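Local coordinates for organophosphorus hydrolase (Pseudomonas pseudoalcaligenes, PDB 4LE6) that catalyses the hydrolysis of organophosphate triesters as a zinc-dependent phosphotriesterase with the metallo-beta-lactamase fold, at the interface of chains A and B. Sequence-based numbering; all coordinates share one arbitrary frame. Chains: chain A/B, Organophosphorus hydrolase.

Contact 1: the interface of chains A and B. Residues chain A 95, 97-100; chain B 26-28.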
ATOM      1  N   ASN A  95     -10.119  -2.845 -17.705  1.00 19.93           N
ATOM      2  CA  ASN A  95     -11.297  -3.398 -18.367  1.00 19.85           C
ATOM      3  C   ASN A  95     -12.284  -2.241 -18.505  1.00 19.59           C
ATOM      4  O   ASN A  95     -12.842  -1.766 -17.504  1.00 17.36           O
ATOM      5  CB  ASN A  95     -11.888  -4.535 -17.515  1.00 21.65           C
ATOM      6  CG  ASN A  95     -13.092  -5.198 -18.166  1.00 21.63           C
ATOM      7  OD1 ASN A  95     -13.843  -4.549 -18.883  1.00 20.39           O
ATOM      8  ND2 ASN A  95     -13.288  -6.494 -17.909  1.00 24.68           N
ATOM      9  N   GLY A  97     -15.013  -2.256 -20.315  1.00 25.13           N
ATOM     10  CA  GLY A  97     -16.249  -2.761 -20.896  1.00 24.02           C
ATOM     11  C   GLY A  97     -16.119  -3.009 -22.399  1.00 28.59           C
ATOM     12  O   GLY A  97     -16.464  -4.086 -22.889  1.00 29.19           O
ATOM     13  N   ASP A  98     -15.618  -2.021 -23.136  1.00 30.06           N
ATOM     14  CA  ASP A  98     -15.413  -2.173 -24.570  1.00 28.66           C
ATOM     15  C   ASP A  98     -14.165  -2.981 -24.891  1.00 23.50           C
ATOM     16  O   ASP A  98     -14.130  -3.709 -25.870  1.00 22.63           O
ATOM     17  CB  ASP A  98     -15.295  -0.805 -25.256  1.00 31.96           C
ATOM     18  CG  ASP A  98     -16.584  -0.022 -25.213  1.00 38.79           C
ATOM     19  OD1 ASP A  98     -17.555  -0.453 -25.865  1.00 40.22           O
ATOM     20  OD2 ASP A  98     -16.630   1.017 -24.523  1.00 41.98           O
ATOM     21  N   ASN A  99     -13.128  -2.804 -24.085  1.00 21.56           N
ATOM     22  CA  ASN A  99     -11.847  -3.453 -24.309  1.00 24.06           C
ATOM     23  C   ASN A  99     -11.207  -3.939 -23.013  1.00 23.05           C
ATOM     24  O   ASN A  99     -11.400  -3.348 -21.941  1.00 22.38           O
ATOM     25  CB  ASN A  99     -10.873  -2.477 -24.965  1.00 27.61           C
ATOM     26  CG  ASN A  99     -11.351  -1.990 -26.318  1.00 29.60           C
ATOM     27  OD1 ASN A  99     -12.012  -0.950 -26.422  1.00 28.37           O
ATOM     28  ND2 ASN A  99     -11.022  -2.739 -27.366  1.00 27.44           N
ATOM     29  N   LEU A 100     -10.413  -4.998 -23.119  1.00 21.46           N
ATOM     30  CA  LEU A 100      -9.492  -5.349 -22.047  1.00 21.66           C
ATOM     31  C   LEU A 100      -8.111  -4.914 -22.508  1.00 23.24           C
ATOM     32  O   LEU A 100      -7.573  -5.435 -23.489  1.00 23.95           O
ATOM     33  CB  LEU A 100      -9.529  -6.841 -21.722  1.00 22.52           C
ATOM     34  CG  LEU A 100      -8.683  -7.252 -20.511  1.00 24.35           C
ATOM     35  CD1 LEU A 100      -9.228  -6.676 -19.190  1.00 24.95           C
ATOM     36  CD2 LEU A 100      -8.602  -8.754 -20.426  1.00 23.27           C
TER
ATOM     37  N   ALA B  26     -15.275  -6.705 -23.806  1.00 32.83           N
ATOM     38  CA  ALA B  26     -14.357  -7.137 -22.781  1.00 29.72           C
ATOM     39  C   ALA B  26     -15.079  -8.228 -22.012  1.00 29.90           C
ATOM     40  O   ALA B  26     -16.304  -8.252 -22.004  1.00 30.02           O
ATOM     41  CB  ALA B  26     -13.998  -5.976 -21.836  1.00 30.05           C
ATOM     42  N   PRO B  27     -14.334  -9.125 -21.353  1.00 32.01           N
ATOM     43  CA  PRO B  27     -14.971 -10.058 -20.419  1.00 33.82           C
ATOM     44  C   PRO B  27     -15.627  -9.291 -19.278  1.00 33.37           C
ATOM     45  O   PRO B  27     -15.343  -8.113 -19.072  1.00 30.37           O
ATOM     46  CB  PRO B  27     -13.794 -10.859 -19.845  1.00 33.83           C
ATOM     47  CG  PRO B  27     -12.651 -10.623 -20.757  1.00 34.96           C
ATOM     48  CD  PRO B  27     -12.871  -9.266 -21.360  1.00 33.16           C
ATOM     49  N   ALA B  28     -16.473  -9.972 -18.525  1.00 31.63           N
ATOM     50  CA  ALA B  28     -17.087  -9.384 -17.364  1.00 28.21           C
ATOM     51  C   ALA B  28     -15.994  -8.938 -16.399  1.00 25.97           C
ATOM     52  O   ALA B  28     -14.924  -9.555 -16.323  1.00 26.76           O
ATOM     53  CB  ALA B  28     -18.011 -10.407 -16.702  1.00 30.93           C
TER
HETATM   54  O   HOH W   1     -16.588  -5.519 -18.853  1.00 37.83           O
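B:Ala26 and B:Pro27 run extended past the turn at A:Gly97, whose positive phi of 81° belongs to the loop joining strands 85-95 and 100-103, and B:Ala26 N donates a hydrogen bond of 3.0 Å to A:Gly97 O. That donor comes in from above the carbonyl plane. Two residues earlier, A:Asn95 supplies the side-chain part of the polar contact. With CG anti to the backbone N (chi1 -178°), its amide leaves the end of strand 85-95 toward the incoming segment. The amide nitrogen ND2 gives a nearly straight hydrogen bond of 2.9 Å to B:Pro27 O, which lies in the plane of the amide. The other branch, OD1, accepts the backbone N-H of A:Gly97 at 2.9 Å, and this bond within chain A both braces the turn and restricts rotation of the amide. A water links the two sides a second time, 2.9 Å from A:Asn95 OD1 and 2.9 Å from B:Pro27 O. The methyl CB of B:Ala26 fits between the amide and the turn, 3.9 Å from A:Asn95 CG and 4.0 Å from A:Gly97 CA. At the margin, the B:Pro27 ring brings CD to 4.1 Å from A:Leu100 CB. The recognition rests largely on main-chain groups of chain B, and the site holds the start of its modelled N-terminal segment against a hairpin turn of chain A, probably helping to join two subunits.

Contact 2: the interface of chains A and B. Residues chain A 28-31; chain B 46, 95, 127.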
ATOM      1  N   ALA A  28       5.904 -23.923  10.333  1.00 31.63           N
ATOM      2  CA  ALA A  28       6.883 -23.340   9.455  1.00 28.21           C
ATOM      3  C   ALA A  28       6.341 -22.021   8.917  1.00 25.97           C
ATOM      4  O   ALA A  28       5.128 -21.862   8.731  1.00 26.76           O
ATOM      5  CB  ALA A  28       7.186 -24.310   8.312  1.00 30.93           C
ATOM      6  N   GLN A  29       7.229 -21.064   8.685  1.00 28.02           N
ATOM      7  CA  GLN A  29       6.831 -19.787   8.121  1.00 29.54           C
ATOM      8  C   GLN A  29       6.408 -19.980   6.678  1.00 30.14           C
ATOM      9  O   GLN A  29       7.011 -20.753   5.943  1.00 26.25           O
ATOM     10  CB  GLN A  29       7.984 -18.791   8.197  1.00 28.08           C
ATOM     11  CG  GLN A  29       8.231 -18.290   9.632  1.00 29.65           C
ATOM     12  CD  GLN A  29       9.466 -17.412   9.758  1.00 32.98           C
ATOM     13  OE1 GLN A  29      10.123 -17.103   8.768  1.00 40.79           O
ATOM     14  NE2 GLN A  29       9.786 -17.012  10.980  1.00 30.80           N
ATOM     15  N   GLN A  30       5.374 -19.263   6.271  1.00 31.36           N
ATOM     16  CA  GLN A  30       4.840 -19.403   4.922  1.00 32.50           C
ATOM     17  C   GLN A  30       5.711 -18.737   3.863  1.00 36.11           C
ATOM     18  O   GLN A  30       5.813 -19.244   2.740  1.00 29.61           O
ATOM     19  CB  GLN A  30       3.416 -18.865   4.882  1.00 28.15           C
ATOM     20  CG  GLN A  30       2.435 -19.833   5.530  1.00 30.91           C
ATOM     21  CD  GLN A  30       2.115 -21.006   4.634  1.00 37.69           C
ATOM     22  OE1 GLN A  30       1.792 -20.818   3.466  1.00 38.57           O
ATOM     23  NE2 GLN A  30       2.198 -22.225   5.171  1.00 43.47           N
ATOM     24  N   LYS A  31       6.368 -17.637   4.233  1.00 46.73           N
ATOM     25  CA  LYS A  31       7.274 -16.913   3.333  1.00 52.59           C
ATOM     26  C   LYS A  31       6.502 -16.157   2.246  1.00 48.99           C
ATOM     27  O   LYS A  31       6.600 -14.932   2.130  1.00 55.91           O
ATOM     28  CB  LYS A  31       8.304 -17.859   2.697  1.00 58.31           C
ATOM     29  CG  LYS A  31       9.736 -17.558   3.080  1.00 63.46           C
ATOM     30  CD  LYS A  31      10.039 -18.040   4.487  1.00 65.55           C
ATOM     31  CE  LYS A  31      11.329 -17.432   5.009  1.00 67.13           C
ATOM     32  NZ  LYS A  31      11.548 -17.751   6.443  1.00 69.87           N
TER
ATOM     33  N   GLU B  46       8.126 -13.667  11.214  1.00 19.69           N
ATOM     34  CA  GLU B  46       7.306 -13.385  10.037  1.00 19.98           C
ATOM     35  C   GLU B  46       6.014 -12.687  10.450  1.00 20.36           C
ATOM     36  O   GLU B  46       5.246 -13.191  11.279  1.00 20.57           O
ATOM     37  CB  GLU B  46       6.987 -14.674   9.311  1.00 21.52           C
ATOM     38  CG  GLU B  46       6.036 -14.519   8.149  1.00 25.85           C
ATOM     39  CD  GLU B  46       5.363 -15.832   7.846  1.00 29.82           C
ATOM     40  OE1 GLU B  46       5.628 -16.408   6.775  1.00 29.91           O
ATOM     41  OE2 GLU B  46       4.587 -16.294   8.709  1.00 31.07           O
ATOM     42  N   ASN B  95       4.572 -14.944  13.405  1.00 19.93           N
ATOM     43  CA  ASN B  95       5.167 -16.261  13.615  1.00 19.85           C
ATOM     44  C   ASN B  95       6.594 -16.006  14.095  1.00 19.59           C
ATOM     45  O   ASN B  95       7.445 -15.541  13.321  1.00 17.36           O
ATOM     46  CB  ASN B  95       5.156 -17.055  12.298  1.00 21.65           C
ATOM     47  CG  ASN B  95       5.715 -18.461  12.448  1.00 21.63           C
ATOM     48  OD1 ASN B  95       6.596 -18.693  13.266  1.00 20.39           O
ATOM     49  ND2 ASN B  95       5.211 -19.406  11.650  1.00 24.68           N
ATOM     50  N   TYR B 127      -2.305 -20.032   6.818  1.00 19.32           N
ATOM     51  CA  TYR B 127      -2.389 -20.570   8.168  1.00 21.03           C
ATOM     52  C   TYR B 127      -3.807 -21.028   8.463  1.00 25.63           C
ATOM     53  O   TYR B 127      -4.721 -20.725   7.711  1.00 24.75           O
ATOM     54  CB  TYR B 127      -1.970 -19.511   9.185  1.00 17.09           C
ATOM     55  CG  TYR B 127      -0.493 -19.225   9.172  1.00 17.73           C
ATOM     56  CD1 TYR B 127       0.412 -20.148   9.671  1.00 20.37           C
ATOM     57  CD2 TYR B 127       0.003 -18.046   8.627  1.00 17.77           C
ATOM     58  CE1 TYR B 127       1.769 -19.903   9.656  1.00 20.78           C
ATOM     59  CE2 TYR B 127       1.357 -17.795   8.617  1.00 17.28           C
ATOM     60  CZ  TYR B 127       2.232 -18.725   9.133  1.00 20.62           C
ATOM     61  OH  TYR B 127       3.582 -18.477   9.121  1.00 26.78           O
TER
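The phenol oxygen of B:Tyr127 meets A:Gln30 N across the contact and two groups of its own chain: the backbone N-H offers only a weak hydrogen bond of 3.5 Å, whereas B:Asn95 ND2 donates at 3.1 Å, close to the plane of its amide. The same hydroxyl donates to B:Glu46 OE2, on the lone pair that faces the other carboxylate oxygen, a separation modelled as unusually short. The tyrosine, itself held by B:Asn95, probably helps to orient the carboxylate, whose OE1 faces chain A. There it accepts A:Lys31 N at 2.9 Å in a nearly straight bond. A:Gln30 N is equally near OE1 but points its hydrogen elsewhere. A:Lys31 is poorly ordered, making the link from its ammonium to A:Gln29 OE1 doubtful, and any attraction of NZ, 6.1 Å from B:Glu46 OE1, would be long-range and uncertain. A:Gln29 stretches out beyond CG (chi2 174°) and runs antiparallel alongside B:Glu46, bringing CD to 3.7 Å from B:Glu46 CB, with the amide and carboxylate planes 29° apart. Its methylene CG packs 3.8 Å from B:Asn95 CG, and the two amides stand almost perpendicular. The N-terminal segment of chain A thus lies across B:Glu46 of strand 45-57, the end of strand 85-95 and the B:Tyr127 loop, probably helping to join the subunits. A:Gln30 has CG anti to its carbonyl carbon (chi1 -76°), setting this methylene over one face of the B:Tyr127 ring, toward the rim, 3.8 Å from CZ.

Contact 3: the interface of chains A and B. Residues chain A 37-39, 317-318; chain B 31-34.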
ATOM      1  N   TYR A  37      -1.475  -8.310  -7.399  1.00 17.77           N
ATOM      2  CA  TYR A  37      -2.501  -7.572  -8.106  1.00 18.25           C
ATOM      3  C   TYR A  37      -3.346  -6.760  -7.161  1.00 20.36           C
ATOM      4  O   TYR A  37      -3.495  -7.104  -5.980  1.00 18.79           O
ATOM      5  CB  TYR A  37      -3.380  -8.478  -8.985  1.00 17.58           C
ATOM      6  CG  TYR A  37      -4.317  -9.416  -8.249  1.00 20.18           C
ATOM      7  CD1 TYR A  37      -3.906 -10.690  -7.881  1.00 21.89           C
ATOM      8  CD2 TYR A  37      -5.625  -9.045  -7.966  1.00 19.55           C
ATOM      9  CE1 TYR A  37      -4.759 -11.555  -7.235  1.00 20.41           C
ATOM     10  CE2 TYR A  37      -6.487  -9.904  -7.317  1.00 18.83           C
ATOM     11  CZ  TYR A  37      -6.048 -11.149  -6.944  1.00 19.68           C
ATOM     12  OH  TYR A  37      -6.907 -12.008  -6.298  1.00 21.17           O
ATOM     13  N   TYR A  38      -3.881  -5.665  -7.683  1.00 20.59           N
ATOM     14  CA  TYR A  38      -4.733  -4.796  -6.880  1.00 19.38           C
ATOM     15  C   TYR A  38      -5.848  -4.178  -7.720  1.00 18.83           C
ATOM     16  O   TYR A  38      -5.572  -3.579  -8.753  1.00 17.98           O
ATOM     17  CB  TYR A  38      -3.907  -3.669  -6.237  1.00 19.91           C
ATOM     18  CG  TYR A  38      -4.754  -2.785  -5.375  1.00 19.67           C
ATOM     19  CD1 TYR A  38      -5.136  -3.199  -4.112  1.00 22.37           C
ATOM     20  CD2 TYR A  38      -5.214  -1.547  -5.825  1.00 17.85           C
ATOM     21  CE1 TYR A  38      -5.932  -2.417  -3.312  1.00 22.13           C
ATOM     22  CE2 TYR A  38      -6.021  -0.753  -5.018  1.00 17.32           C
ATOM     23  CZ  TYR A  38      -6.373  -1.204  -3.752  1.00 20.30           C
ATOM     24  OH  TYR A  38      -7.171  -0.475  -2.883  1.00 21.28           O
ATOM     25  N   ARG A  39      -7.094  -4.298  -7.253  1.00 18.70           N
ATOM     26  CA  ARG A  39      -8.260  -3.818  -7.997  1.00 17.86           C
ATOM     27  C   ARG A  39      -8.714  -2.421  -7.556  1.00 20.21           C
ATOM     28  O   ARG A  39      -8.784  -2.135  -6.360  1.00 22.45           O
ATOM     29  CB  ARG A  39      -9.422  -4.780  -7.798  1.00 20.44           C
ATOM     30  CG  ARG A  39     -10.395  -4.816  -8.962  1.00 19.43           C
ATOM     31  CD  ARG A  39      -9.953  -5.822 -10.004  1.00 23.92           C
ATOM     32  NE  ARG A  39     -10.062  -7.181  -9.496  1.00 24.34           N
ATOM     33  CZ  ARG A  39      -9.503  -8.246 -10.061  1.00 22.90           C
ATOM     34  NH1 ARG A  39      -9.680  -9.440  -9.520  1.00 20.00           N
ATOM     35  NH2 ARG A  39      -8.774  -8.126 -11.162  1.00 22.94           N
ATOM     36  N   PHE A 317      -5.833   0.942   0.647  1.00 19.83           N
ATOM     37  CA  PHE A 317      -6.397  -0.362   0.348  1.00 19.50           C
ATOM     38  C   PHE A 317      -7.905  -0.403   0.638  1.00 19.12           C
ATOM     39  O   PHE A 317      -8.353  -0.009   1.726  1.00 18.94           O
ATOM     40  CB  PHE A 317      -5.676  -1.408   1.184  1.00 23.11           C
ATOM     41  CG  PHE A 317      -6.053  -2.817   0.841  1.00 24.95           C
ATOM     42  CD1 PHE A 317      -7.172  -3.406   1.396  1.00 27.92           C
ATOM     43  CD2 PHE A 317      -5.271  -3.561  -0.024  1.00 23.76           C
ATOM     44  CE1 PHE A 317      -7.513  -4.705   1.085  1.00 25.41           C
ATOM     45  CE2 PHE A 317      -5.618  -4.862  -0.344  1.00 22.34           C
ATOM     46  CZ  PHE A 317      -6.738  -5.430   0.211  1.00 21.50           C
ATOM     47  N   SER A 318      -8.683  -0.873  -0.334  1.00 18.51           N
ATOM     48  CA  SER A 318     -10.134  -0.920  -0.206  1.00 19.01           C
ATOM     49  C   SER A 318     -10.718  -1.950  -1.147  1.00 21.65           C
ATOM     50  O   SER A 318     -10.256  -2.101  -2.272  1.00 19.96           O
ATOM     51  CB  SER A 318     -10.747   0.436  -0.568  1.00 21.46           C
ATOM     52  OG  SER A 318     -12.166   0.380  -0.532  1.00 21.52           O
TER
ATOM     53  N   LYS B  31     -14.262  -7.679 -10.351  1.00 46.73           N
ATOM     54  CA  LYS B  31     -14.742  -7.038  -9.122  1.00 52.59           C
ATOM     55  C   LYS B  31     -13.834  -7.357  -7.929  1.00 48.99           C
ATOM     56  O   LYS B  31     -13.270  -6.457  -7.299  1.00 55.91           O
ATOM     57  CB  LYS B  31     -16.192  -7.439  -8.811  1.00 58.31           C
ATOM     58  CG  LYS B  31     -17.171  -6.287  -8.843  1.00 63.46           C
ATOM     59  CD  LYS B  31     -17.499  -5.887 -10.269  1.00 65.55           C
ATOM     60  CE  LYS B  31     -18.177  -4.528 -10.316  1.00 67.13           C
ATOM     61  NZ  LYS B  31     -18.344  -4.043 -11.710  1.00 69.87           N
ATOM     62  N   THR B  32     -13.673  -8.640  -7.646  1.00 33.33           N
ATOM     63  CA  THR B  32     -13.034  -9.094  -6.416  1.00 30.57           C
ATOM     64  C   THR B  32     -11.688  -8.401  -6.140  1.00 24.88           C
ATOM     65  O   THR B  32     -10.907  -8.138  -7.065  1.00 27.49           O
ATOM     66  CB  THR B  32     -12.772 -10.574  -6.535  1.00 34.73           C
ATOM     67  OG1 THR B  32     -11.954 -10.775  -7.689  1.00 46.23           O
ATOM     68  CG2 THR B  32     -14.083 -11.339  -6.718  1.00 31.47           C
ATOM     69  N   GLN B  33     -11.423  -8.113  -4.876  1.00 21.66           N
ATOM     70  CA  GLN B  33     -10.140  -7.561  -4.474  1.00 18.25           C
ATOM     71  C   GLN B  33      -9.137  -8.681  -4.152  1.00 17.61           C
ATOM     72  O   GLN B  33      -9.523  -9.795  -3.775  1.00 20.49           O
ATOM     73  CB  GLN B  33     -10.326  -6.649  -3.263  1.00 17.72           C
ATOM     74  CG  GLN B  33      -9.061  -5.893  -2.872  1.00 20.15           C
ATOM     75  CD  GLN B  33      -8.504  -5.050  -4.022  1.00 22.39           C
ATOM     76  OE1 GLN B  33      -7.827  -5.566  -4.906  1.00 23.15           O
ATOM     77  NE2 GLN B  33      -8.807  -3.758  -4.019  1.00 24.83           N
ATOM     78  N   VAL B  34      -7.849  -8.382  -4.297  1.00 18.20           N
ATOM     79  CA  VAL B  34      -6.793  -9.272  -3.834  1.00 19.08           C
ATOM     80  C   VAL B  34      -7.076  -9.600  -2.356  1.00 17.91           C
ATOM     81  O   VAL B  34      -7.656  -8.777  -1.657  1.00 18.32           O
ATOM     82  CB  VAL B  34      -5.407  -8.582  -3.973  1.00 18.42           C
ATOM     83  CG1 VAL B  34      -5.275  -7.429  -3.002  1.00 16.76           C
ATOM     84  CG2 VAL B  34      -4.285  -9.559  -3.754  1.00 20.54           C
TER
HETATM   85  O   HOH W   2      -9.550 -11.790  -5.906  1.00 47.82           O
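B:Val34 sits between two aromatic residues of chain A. Its CA is 3.6 Å from A:Tyr37 CE2, and its CB stands over one face of that ring, toward the rim; the CG1 branch turns to A:Phe317, 3.7 Å from CE2, the two side chains crossing at about a right angle. A:Tyr37 reaches this place with CG between the backbone N and the carbonyl carbon (chi1 70°). Next outward lies B:Gln33, bent at chi2 (57°), with its amide laid over a face of the A:Tyr38 ring, near CE1, the two planes within 17° of parallel. This amide copies the pairing of a neighbouring strand: OE1 accepts A:Arg39 N at 2.8 Å on an in-plane lone pair, while NE2 donates to A:Arg39 O at 2.8 Å. NE2 also donates to A:Ser318 O, 2.8 Å away and in the amide plane, and OE1 takes B:Val34 N as a further donor, so the amide's orientation is fixed. On the far side A:Arg39 lies alongside B:Thr32, meeting it side-on: NE bonds to B:Thr32 O at 2.7 Å and NH1 to the hydroxyl OG1 at 3.2 Å. A water joins the A:Tyr37 hydroxyl to B:Thr32 OG1 and B:Gln33 O. The patch sets the N-terminal loop of chain B against strand 37-42, the first strand of chain A, and the loop that follows its last strand, 310-314.

Centred on their C-alpha atoms, contact 1 and contact 2 lie about 37 Å apart, with contact 3 about 17 Å from the first and 23 Å from the second. Contacts 1 and 3 both use the N-terminal segment of chain B, at residues 26-28 and 31-34, whereas contact 2 uses that of chain A, at 28-31. Ala28 and Asn95 appear in contacts 1 and 2 with chains exchanged, and Lys31 in contacts 2 and 3. Two-fold symmetry therefore makes these parts of one reciprocal exchange of N-terminal arms, consistent with a dimer, although the structure alone does not prove one in solution.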